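Side-chain contacts in acetyl xylan esterase (Paenibacillus sp. R4, PDB 6AGQ), which probably removes acetyl groups from acetylated xylan, as a cold-active acetyl xylan esterase of the alpha/beta-hydrolase superfamily: residues M6-S9 with Q10-D13; Y74-K78 with G79-P83; I220-S223 with G224-E228. All coordinates share one frame; numbering follows the deposited sequence.

Contact 1. Residues M6-S9 with Q10-D13; sequences MPLS and QLQD
The side chains of Met6 and Leu11 cross at a slant where the chain enters its first short helix, 8-11. The Met6 chain swings CG away from its own backbone N (chi1 -161°) and then runs fully extended. Its sulfur is thereby carried past Leu11, with SD 4.0 Å from Leu11 CD2, and the terminal methyl goes further, to rest CE 3.3 Å from the carbonyl O of Gln10. Leu11 takes the other common form, CG beside the backbone N; one branch, CD2, faces the methionine, while CD1 lies 3.6 Å from Met6 O. Leu11 also packs on Pro279, Ser280 and Phe283 of helix 279-286; it is the buried residue of an otherwise surface turn.

Gln10, also extended beyond CG, slants across the proline ring. Its OE1 approaches the Pro7 ring at CG and CD, each 3.6 Å away, a polar atom against ring methylenes. Gln12 sends its extended side chain back along the turn, CG lying 3.5 Å from Leu8 O, and its OE1 comes near Leu8 CG at 4.0 Å.

Backbone bonds hold the turn together. Leu11 N donates to Pro7 O over 3.0 Å, with the donor in the carbonyl plane and an N-H...O angle of 155°, whereas the next bond in the series, Gln12 N to Leu8 O, is weak. Proline at the N-cap of a helix of little more than one turn is the pattern of a short N-terminal helix, which here lies against helix 279-286 of the alpha/beta-hydrolase fold.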
ATOM      1  N   MET A   6      -8.290 -18.052  14.134  1.00 62.13           N
ATOM      2  CA  MET A   6      -8.753 -19.085  15.118  1.00 69.00           C
ATOM      3  C   MET A   6      -8.763 -18.462  16.522  1.00 65.12           C
ATOM      4  O   MET A   6      -7.713 -17.994  16.955  1.00 60.50           O
ATOM      5  CB  MET A   6      -7.819 -20.323  15.076  1.00 70.59           C
ATOM      6  CG  MET A   6      -8.406 -21.606  15.673  1.00 68.38           C
ATOM      7  SD  MET A   6      -7.289 -23.037  15.588  1.00 65.21           S
ATOM      8  CE  MET A   6      -8.150 -24.229  16.593  1.00 61.97           C
ATOM      9  N   PRO A   7      -9.933 -18.440  17.226  1.00 60.45           N
ATOM     10  CA  PRO A   7     -10.043 -17.780  18.558  1.00 60.00           C
ATOM     11  C   PRO A   7      -9.220 -18.458  19.683  1.00 55.29           C
ATOM     12  O   PRO A   7      -8.993 -19.657  19.631  1.00 55.91           O
ATOM     13  CB  PRO A   7     -11.541 -17.878  18.872  1.00 61.81           C
ATOM     14  CG  PRO A   7     -12.005 -19.098  18.128  1.00 61.22           C
ATOM     15  CD  PRO A   7     -11.202 -19.096  16.849  1.00 61.39           C
ATOM     16  N   LEU A   8      -8.810 -17.697  20.699  1.00 52.93           N
ATOM     17  CA  LEU A   8      -7.866 -18.191  21.721  1.00 47.31           C
ATOM     18  C   LEU A   8      -8.250 -19.503  22.432  1.00 46.34           C
ATOM     19  O   LEU A   8      -7.386 -20.362  22.625  1.00 47.21           O
ATOM     20  CB  LEU A   8      -7.556 -17.099  22.763  1.00 49.01           C
ATOM     21  CG  LEU A   8      -6.480 -17.412  23.824  1.00 47.75           C
ATOM     22  CD1 LEU A   8      -5.151 -17.713  23.146  1.00 48.80           C
ATOM     23  CD2 LEU A   8      -6.324 -16.280  24.846  1.00 45.87           C
ATOM     24  N   SER A   9      -9.499 -19.723  22.829  1.00 47.00           N
ATOM     25  CA  SER A   9      -9.745 -20.977  23.612  1.00 47.41           C
ATOM     26  C   SER A   9      -9.698 -22.242  22.724  1.00 47.02           C
ATOM     27  O   SER A   9      -9.328 -23.326  23.196  1.00 45.21           O
ATOM     28  CB  SER A   9     -11.014 -20.907  24.455  1.00 49.32           C
ATOM     29  OG  SER A   9     -12.104 -21.386  23.717  1.00 50.04           O
ATOM     30  N   GLN A  10     -10.034 -22.079  21.444  1.00 42.67           N
ATOM     31  CA  GLN A  10      -9.783 -23.117  20.453  1.00 49.01           C
ATOM     32  C   GLN A  10      -8.286 -23.274  20.138  1.00 46.22           C
ATOM     33  O   GLN A  10      -7.879 -24.382  19.882  1.00 48.12           O
ATOM     34  CB  GLN A  10     -10.589 -22.896  19.131  1.00 51.94           C
ATOM     35  CG  GLN A  10     -12.028 -23.411  19.171  1.00 56.12           C
ATOM     36  CD  GLN A  10     -12.860 -22.970  17.975  1.00 65.09           C
ATOM     37  OE1 GLN A  10     -12.329 -22.490  16.959  1.00 72.72           O
ATOM     38  NE2 GLN A  10     -14.174 -23.134  18.087  1.00 64.28           N
ATOM     39  N   LEU A  11      -7.495 -22.187  20.095  1.00 43.76           N
ATOM     40  CA  LEU A  11      -6.034 -22.301  19.876  1.00 43.14           C
ATOM     41  C   LEU A  11      -5.427 -23.295  20.848  1.00 45.48           C
ATOM     42  O   LEU A  11      -4.669 -24.137  20.421  1.00 38.85           O
ATOM     43  CB  LEU A  11      -5.293 -20.946  19.995  1.00 41.97           C
ATOM     44  CG  LEU A  11      -5.332 -20.060  18.726  1.00 39.68           C
ATOM     45  CD1 LEU A  11      -4.716 -18.683  18.910  1.00 39.78           C
ATOM     46  CD2 LEU A  11      -4.698 -20.761  17.538  1.00 40.57           C
ATOM     47  N   GLN A  12      -5.827 -23.259  22.122  1.00 44.44           N
ATOM     48  CA  GLN A  12      -5.173 -24.056  23.165  1.00 46.28           C
ATOM     49  C   GLN A  12      -5.727 -25.483  23.384  1.00 46.18           C
ATOM     50  O   GLN A  12      -5.140 -26.286  24.109  1.00 43.04           O
ATOM     51  CB  GLN A  12      -5.073 -23.257  24.491  1.00 57.39           C
ATOM     52  CG  GLN A  12      -6.323 -22.611  25.061  1.00 60.16           C
ATOM     53  CD  GLN A  12      -6.044 -21.769  26.308  1.00 67.00           C
ATOM     54  OE1 GLN A  12      -6.309 -20.562  26.327  1.00 62.42           O
ATOM     55  NE2 GLN A  12      -5.509 -22.405  27.357  1.00 68.17           N
ATOM     56  N   ASP A  13      -6.828 -25.813  22.741  1.00 45.24           N
ATOM     57  CA  ASP A  13      -7.252 -27.212  22.602  1.00 47.20           C
ATOM     58  C   ASP A  13      -6.792 -27.767  21.249  1.00 46.07           C
ATOM     59  O   ASP A  13      -7.179 -28.899  20.897  1.00 44.61           O
ATOM     60  CB  ASP A  13      -8.787 -27.330  22.611  1.00 52.79           C
ATOM     61  CG  ASP A  13      -9.438 -27.000  23.963  1.00 56.52           C
ATOM     62  OD1 ASP A  13      -8.746 -26.818  24.997  1.00 57.23           O
ATOM     63  OD2 ASP A  13     -10.695 -26.933  23.958  1.00 51.78           O
TER

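Contact 2. Residues Y74-K78 with G79-P83; sequences YVTPK and GEHQP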
ATOM      1  N   TYR A  74      31.302 -17.432  20.640  1.00 23.54           N
ATOM      2  CA  TYR A  74      31.208 -18.113  21.923  1.00 24.87           C
ATOM      3  C   TYR A  74      31.670 -17.091  22.956  1.00 24.38           C
ATOM      4  O   TYR A  74      32.697 -16.474  22.785  1.00 24.99           O
ATOM      5  CB  TYR A  74      32.128 -19.338  21.960  1.00 24.97           C
ATOM      6  CG  TYR A  74      32.185 -20.047  23.306  1.00 24.39           C
ATOM      7  CD1 TYR A  74      31.040 -20.665  23.823  1.00 24.52           C
ATOM      8  CD2 TYR A  74      33.362 -20.179  23.997  1.00 28.43           C
ATOM      9  CE1 TYR A  74      31.036 -21.324  25.023  1.00 25.51           C
ATOM     10  CE2 TYR A  74      33.392 -20.858  25.235  1.00 28.92           C
ATOM     11  CZ  TYR A  74      32.218 -21.417  25.740  1.00 27.77           C
ATOM     12  OH  TYR A  74      32.194 -22.084  26.941  1.00 27.48           O
ATOM     13  N   VAL A  75      30.866 -16.867  23.963  1.00 25.37           N
ATOM     14  CA  VAL A  75      31.048 -15.792  24.946  1.00 27.09           C
ATOM     15  C   VAL A  75      30.945 -16.412  26.340  1.00 28.18           C
ATOM     16  O   VAL A  75      30.009 -17.247  26.624  1.00 29.45           O
ATOM     17  CB  VAL A  75      29.969 -14.684  24.764  1.00 30.01           C
ATOM     18  CG1 VAL A  75      30.114 -13.628  25.792  1.00 34.73           C
ATOM     19  CG2 VAL A  75      30.064 -14.019  23.390  1.00 29.06           C
ATOM     20  N   THR A  76      31.892 -16.052  27.205  1.00 30.43           N
ATOM     21  CA  THR A  76      31.830 -16.434  28.654  1.00 33.35           C
ATOM     22  C   THR A  76      32.185 -15.261  29.577  1.00 31.25           C
ATOM     23  O   THR A  76      32.907 -14.321  29.152  1.00 28.90           O
ATOM     24  CB  THR A  76      32.778 -17.608  29.026  1.00 38.00           C
ATOM     25  OG1 THR A  76      34.099 -17.128  29.171  1.00 43.25           O
ATOM     26  CG2 THR A  76      32.792 -18.653  27.974  1.00 44.47           C
ATOM     27  N   PRO A  77      31.686 -15.302  30.837  1.00 30.53           N
ATOM     28  CA  PRO A  77      32.206 -14.351  31.816  1.00 32.98           C
ATOM     29  C   PRO A  77      33.745 -14.408  31.855  1.00 36.63           C
ATOM     30  O   PRO A  77      34.307 -15.488  31.709  1.00 34.40           O
ATOM     31  CB  PRO A  77      31.645 -14.854  33.132  1.00 34.35           C
ATOM     32  CG  PRO A  77      30.571 -15.843  32.796  1.00 34.38           C
ATOM     33  CD  PRO A  77      30.947 -16.406  31.481  1.00 34.11           C
ATOM     34  N   LYS A  78      34.428 -13.266  31.969  1.00 38.31           N
ATOM     35  CA  LYS A  78      35.890 -13.291  32.011  1.00 43.51           C
ATOM     36  C   LYS A  78      36.343 -14.003  33.305  1.00 41.11           C
ATOM     37  O   LYS A  78      35.565 -14.153  34.262  1.00 41.65           O
ATOM     38  CB  LYS A  78      36.500 -11.879  31.943  1.00 50.97           C
ATOM     39  CG  LYS A  78      36.188 -10.983  33.146  1.00 55.83           C
ATOM     40  CD  LYS A  78      37.301  -9.964  33.395  1.00 62.16           C
ATOM     41  CE  LYS A  78      36.918  -8.913  34.438  1.00 66.28           C
ATOM     42  NZ  LYS A  78      36.363  -9.530  35.683  1.00 65.49           N
ATOM     43  N   GLY A  79      37.577 -14.467  33.298  1.00 40.63           N
ATOM     44  CA  GLY A  79      38.228 -14.992  34.514  1.00 41.73           C
ATOM     45  C   GLY A  79      38.203 -16.499  34.551  1.00 43.20           C
ATOM     46  O   GLY A  79      37.855 -17.144  33.566  1.00 45.98           O
ATOM     47  N   GLU A  80      38.587 -17.032  35.700  1.00 47.63           N
ATOM     48  CA  GLU A  80      38.748 -18.454  35.944  1.00 51.63           C
ATOM     49  C   GLU A  80      37.391 -19.109  36.141  1.00 46.45           C
ATOM     50  O   GLU A  80      36.514 -18.523  36.769  1.00 49.48           O
ATOM     51  CB  GLU A  80      39.577 -18.651  37.232  1.00 57.42           C
ATOM     52  CG  GLU A  80      39.963 -20.105  37.571  1.00 65.68           C
ATOM     53  CD  GLU A  80      38.969 -20.887  38.454  1.00 68.66           C
ATOM     54  OE1 GLU A  80      37.980 -20.317  38.981  1.00 77.72           O
ATOM     55  OE2 GLU A  80      39.189 -22.105  38.627  1.00 67.71           O
ATOM     56  N   HIS A  81      37.228 -20.323  35.627  1.00 41.98           N
ATOM     57  CA  HIS A  81      36.068 -21.161  35.980  1.00 42.47           C
ATOM     58  C   HIS A  81      36.501 -22.589  36.016  1.00 41.05           C
ATOM     59  O   HIS A  81      37.241 -23.061  35.113  1.00 40.97           O
ATOM     60  CB  HIS A  81      34.915 -21.062  34.962  1.00 45.79           C
ATOM     61  CG  HIS A  81      34.635 -19.675  34.526  1.00 45.19           C
ATOM     62  ND1 HIS A  81      33.948 -18.781  35.322  1.00 46.37           N
ATOM     63  CD2 HIS A  81      35.045 -18.990  33.432  1.00 42.21           C
ATOM     64  CE1 HIS A  81      33.912 -17.610  34.716  1.00 46.78           C
ATOM     65  NE2 HIS A  81      34.557 -17.716  33.563  1.00 47.26           N
ATOM     66  N   GLN A  82      35.964 -23.294  36.999  1.00 36.38           N
ATOM     67  CA  GLN A  82      36.191 -24.700  37.187  1.00 38.40           C
ATOM     68  C   GLN A  82      35.594 -25.499  36.049  1.00 36.11           C
ATOM     69  O   GLN A  82      34.588 -25.114  35.489  1.00 36.94           O
ATOM     70  CB  GLN A  82      35.565 -25.191  38.511  1.00 45.10           C
ATOM     71  CG  GLN A  82      36.524 -26.001  39.391  1.00 54.84           C
ATOM     72  CD  GLN A  82      37.843 -25.288  39.646  1.00 57.36           C
ATOM     73  OE1 GLN A  82      37.878 -24.067  39.842  1.00 59.80           O
ATOM     74  NE2 GLN A  82      38.934 -26.040  39.632  1.00 60.36           N
ATOM     75  N   PRO A  83      36.210 -26.633  35.718  1.00 38.08           N
ATOM     76  CA  PRO A  83      35.618 -27.498  34.720  1.00 36.66           C
ATOM     77  C   PRO A  83      34.187 -27.927  35.087  1.00 35.76           C
ATOM     78  O   PRO A  83      33.848 -28.083  36.266  1.00 36.14           O
ATOM     79  CB  PRO A  83      36.583 -28.694  34.692  1.00 40.13           C
ATOM     80  CG  PRO A  83      37.896 -28.145  35.134  1.00 37.67           C
ATOM     81  CD  PRO A  83      37.566 -27.095  36.130  1.00 37.38           C
TER
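His81 folds back onto Pro77 just beyond strand 69-77, where the chain leaves the mixed sheet of the alpha/beta-hydrolase fold for the loop leading to strand 86-92. From CB, which points toward the strand end, CG turns to the side of the backbone N (chi1 -44°), and the imidazole reaches back over the four-residue interval. CD2 lies 4.0 Å from Pro77 O. On the other side of the ring CE1 rests 3.9 Å from Pro77 CB and about as far from Lys78 O, so this carbon meets both the proline and the turning backbone. At the tip NE2 donates to Pro77 O, 2.9 Å away, with an N-H...O angle of 162°. The acceptor lies almost in the imidazole plane, yet seen from the carbonyl the donor sits well above its plane. An alanine at the His81 position would lose this donor and the ring packing on Pro77, and is likely to leave the loop less firmly held to the strand end.

The turn itself runs through Gly79, whose backbone angles (phi 100°) would press a beta carbon against Lys78 O. Lys78 starts away from the loop; only the base of its side chain meets it, with CB 3.1 Å from Gly79 N. Leu86 of strand 86-92 touches both Pro77 and His81, joining the two ends of the connection, while Thr76 packs on Ser56 and Ala114 of the flanking strands. Pro77 O is gripped twice: the hydroxyl OG1 of Thr76 donates to it over 3.0 Å, approaching from the face of the carbonyl plane opposite to His81 NE2.

Contact 3. Residues I220-S223 with G224-E228; sequences IHAS and GPYVE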
ATOM      1  N   ILE A 220      -3.134 -21.678   4.816  1.00 39.42           N
ATOM      2  CA  ILE A 220      -3.703 -20.427   5.312  1.00 39.01           C
ATOM      3  C   ILE A 220      -2.951 -19.193   4.866  1.00 39.85           C
ATOM      4  O   ILE A 220      -3.233 -18.087   5.344  1.00 37.78           O
ATOM      5  CB  ILE A 220      -3.966 -20.439   6.837  1.00 42.47           C
ATOM      6  CG1 ILE A 220      -2.677 -20.345   7.667  1.00 41.90           C
ATOM      7  CG2 ILE A 220      -4.850 -21.641   7.173  1.00 45.95           C
ATOM      8  CD1 ILE A 220      -2.926 -20.428   9.163  1.00 42.76           C
ATOM      9  N   HIS A 221      -1.995 -19.368   3.952  1.00 43.82           N
ATOM     10  CA  HIS A 221      -1.335 -18.258   3.246  1.00 44.43           C
ATOM     11  C   HIS A 221      -0.510 -17.404   4.183  1.00 40.86           C
ATOM     12  O   HIS A 221      -0.445 -16.202   4.020  1.00 37.54           O
ATOM     13  CB  HIS A 221      -2.360 -17.401   2.491  1.00 54.07           C
ATOM     14  CG  HIS A 221      -3.206 -18.193   1.549  1.00 62.36           C
ATOM     15  ND1 HIS A 221      -2.675 -18.854   0.461  1.00 66.98           N
ATOM     16  CD2 HIS A 221      -4.535 -18.451   1.541  1.00 64.85           C
ATOM     17  CE1 HIS A 221      -3.643 -19.493  -0.172  1.00 74.04           C
ATOM     18  NE2 HIS A 221      -4.781 -19.264   0.462  1.00 67.44           N
ATOM     19  N   ALA A 222       0.155 -18.034   5.153  1.00 39.03           N
ATOM     20  CA  ALA A 222       1.172 -17.335   5.923  1.00 39.81           C
ATOM     21  C   ALA A 222       2.153 -16.573   5.011  1.00 36.28           C
ATOM     22  O   ALA A 222       2.507 -17.061   3.945  1.00 36.82           O
ATOM     23  CB  ALA A 222       1.911 -18.298   6.815  1.00 47.13           C
ATOM     24  N   SER A 223       2.505 -15.345   5.414  1.00 38.21           N
ATOM     25  CA  SER A 223       3.528 -14.500   4.743  1.00 37.86           C
ATOM     26  C   SER A 223       4.963 -14.958   5.111  1.00 34.24           C
ATOM     27  O   SER A 223       5.149 -15.973   5.811  1.00 40.59           O
ATOM     28  CB  SER A 223       3.342 -13.043   5.150  1.00 39.53           C
ATOM     29  OG  SER A 223       2.034 -12.617   4.873  1.00 45.98           O
ATOM     30  N   GLY A 224       5.961 -14.249   4.582  1.00 33.80           N
ATOM     31  CA  GLY A 224       7.398 -14.608   4.748  1.00 33.43           C
ATOM     32  C   GLY A 224       7.775 -15.922   4.073  1.00 31.41           C
ATOM     33  O   GLY A 224       7.159 -16.337   3.093  1.00 35.02           O
ATOM     34  N   PRO A 225       8.765 -16.610   4.604  1.00 29.33           N
ATOM     35  CA  PRO A 225       9.343 -17.780   3.900  1.00 29.20           C
ATOM     36  C   PRO A 225       8.388 -18.946   3.554  1.00 28.58           C
ATOM     37  O   PRO A 225       8.647 -19.678   2.588  1.00 23.36           O
ATOM     38  CB  PRO A 225      10.453 -18.276   4.874  1.00 33.91           C
ATOM     39  CG  PRO A 225      10.287 -17.493   6.161  1.00 33.61           C
ATOM     40  CD  PRO A 225       9.430 -16.296   5.886  1.00 31.26           C
ATOM     41  N   TYR A 226       7.299 -19.138   4.306  1.00 25.09           N
ATOM     42  CA  TYR A 226       6.303 -20.110   3.887  1.00 28.64           C
ATOM     43  C   TYR A 226       5.778 -19.886   2.432  1.00 27.60           C
ATOM     44  O   TYR A 226       5.439 -20.838   1.748  1.00 30.73           O
ATOM     45  CB  TYR A 226       5.151 -20.188   4.845  1.00 28.09           C
ATOM     46  CG  TYR A 226       5.432 -20.789   6.182  1.00 27.01           C
ATOM     47  CD1 TYR A 226       5.915 -22.101   6.293  1.00 28.26           C
ATOM     48  CD2 TYR A 226       5.169 -20.081   7.349  1.00 27.78           C
ATOM     49  CE1 TYR A 226       6.161 -22.673   7.520  1.00 29.54           C
ATOM     50  CE2 TYR A 226       5.386 -20.662   8.613  1.00 30.19           C
ATOM     51  CZ  TYR A 226       5.908 -21.950   8.701  1.00 29.62           C
ATOM     52  OH  TYR A 226       6.104 -22.554   9.927  1.00 27.19           O
ATOM     53  N   VAL A 227       5.771 -18.652   1.957  1.00 27.69           N
ATOM     54  CA  VAL A 227       5.373 -18.356   0.606  1.00 27.91           C
ATOM     55  C   VAL A 227       6.258 -19.065  -0.485  1.00 28.84           C
ATOM     56  O   VAL A 227       5.764 -19.341  -1.572  1.00 27.08           O
ATOM     57  CB  VAL A 227       5.276 -16.815   0.373  1.00 32.98           C
ATOM     58  CG1 VAL A 227       6.613 -16.196   0.056  1.00 34.93           C
ATOM     59  CG2 VAL A 227       4.334 -16.494  -0.785  1.00 36.00           C
ATOM     60  N   GLU A 228       7.536 -19.362  -0.194  1.00 26.76           N
ATOM     61  CA  GLU A 228       8.422 -20.084  -1.127  1.00 25.36           C
ATOM     62  C   GLU A 228       7.820 -21.461  -1.454  1.00 24.26           C
ATOM     63  O   GLU A 228       7.922 -21.937  -2.555  1.00 23.97           O
ATOM     64  CB  GLU A 228       9.815 -20.278  -0.508  1.00 26.04           C
ATOM     65  CG  GLU A 228      10.602 -18.989  -0.260  1.00 27.58           C
ATOM     66  CD  GLU A 228      11.973 -19.222   0.425  1.00 30.24           C
ATOM     67  OE1 GLU A 228      12.603 -20.265   0.205  1.00 29.53           O
ATOM     68  OE2 GLU A 228      12.460 -18.340   1.181  1.00 33.98           O
TER
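Ala222, in a polyproline-like conformation (psi 138°), aims its methyl toward Tyr226, whose CG stands beside its own backbone N (chi1 -70°) so that the ring swings back to meet it. The touch is made by Ala222 CB and Tyr226 CD2, 3.8 Å apart, with the methyl approaching the ring obliquely. Tyr226 CB also comes within 4.2 Å of Ala222 O. Between them the chain turns at Gly224, where phi is positive (66°) and a beta carbon would run into both Ser223 O and the CD of Pro225. The glycine carbonyl is then used by the new helix: Val227 N donates to Gly224 O over 2.9 Å. The buried phenol has its polar end satisfied by Cys212 N, hydrogen-bonded to OH, and its ring meets that of Phe210.

Just upstream, His221 has positive phi and forms the C-prime position of a Schellman motif, with Ala222 N bonded back to Ser217 O. The segment is thus the link between two helices: it closes helix 214-219, whose Phe214 and Ser217 also pack on Tyr226, and opens helix 226-236, while Ser223 is tied through its backbone to Ile275, in the loop after strand 265-271.

From the N terminus the three contacts come in series, none nested in or crossing another, and each spans one local turn. Contact 1 closes the first turn of the modelled chain, at helix 8-11, and sets the N-terminal segment against helix 279-286. Contact 2 closes the bend where strand 69-77 gives way to the loop before strand 86-92; its centre lies about 44 Å from that of contact 1, on the opposite side of the chain's centre. Contact 3 closes the link between helices 214-219 and 226-236. It returns to the side of contact 1, nearest atoms about 8 Å apart without touching, whereas about 26 Å separates the nearest atoms of contacts 2 and 3.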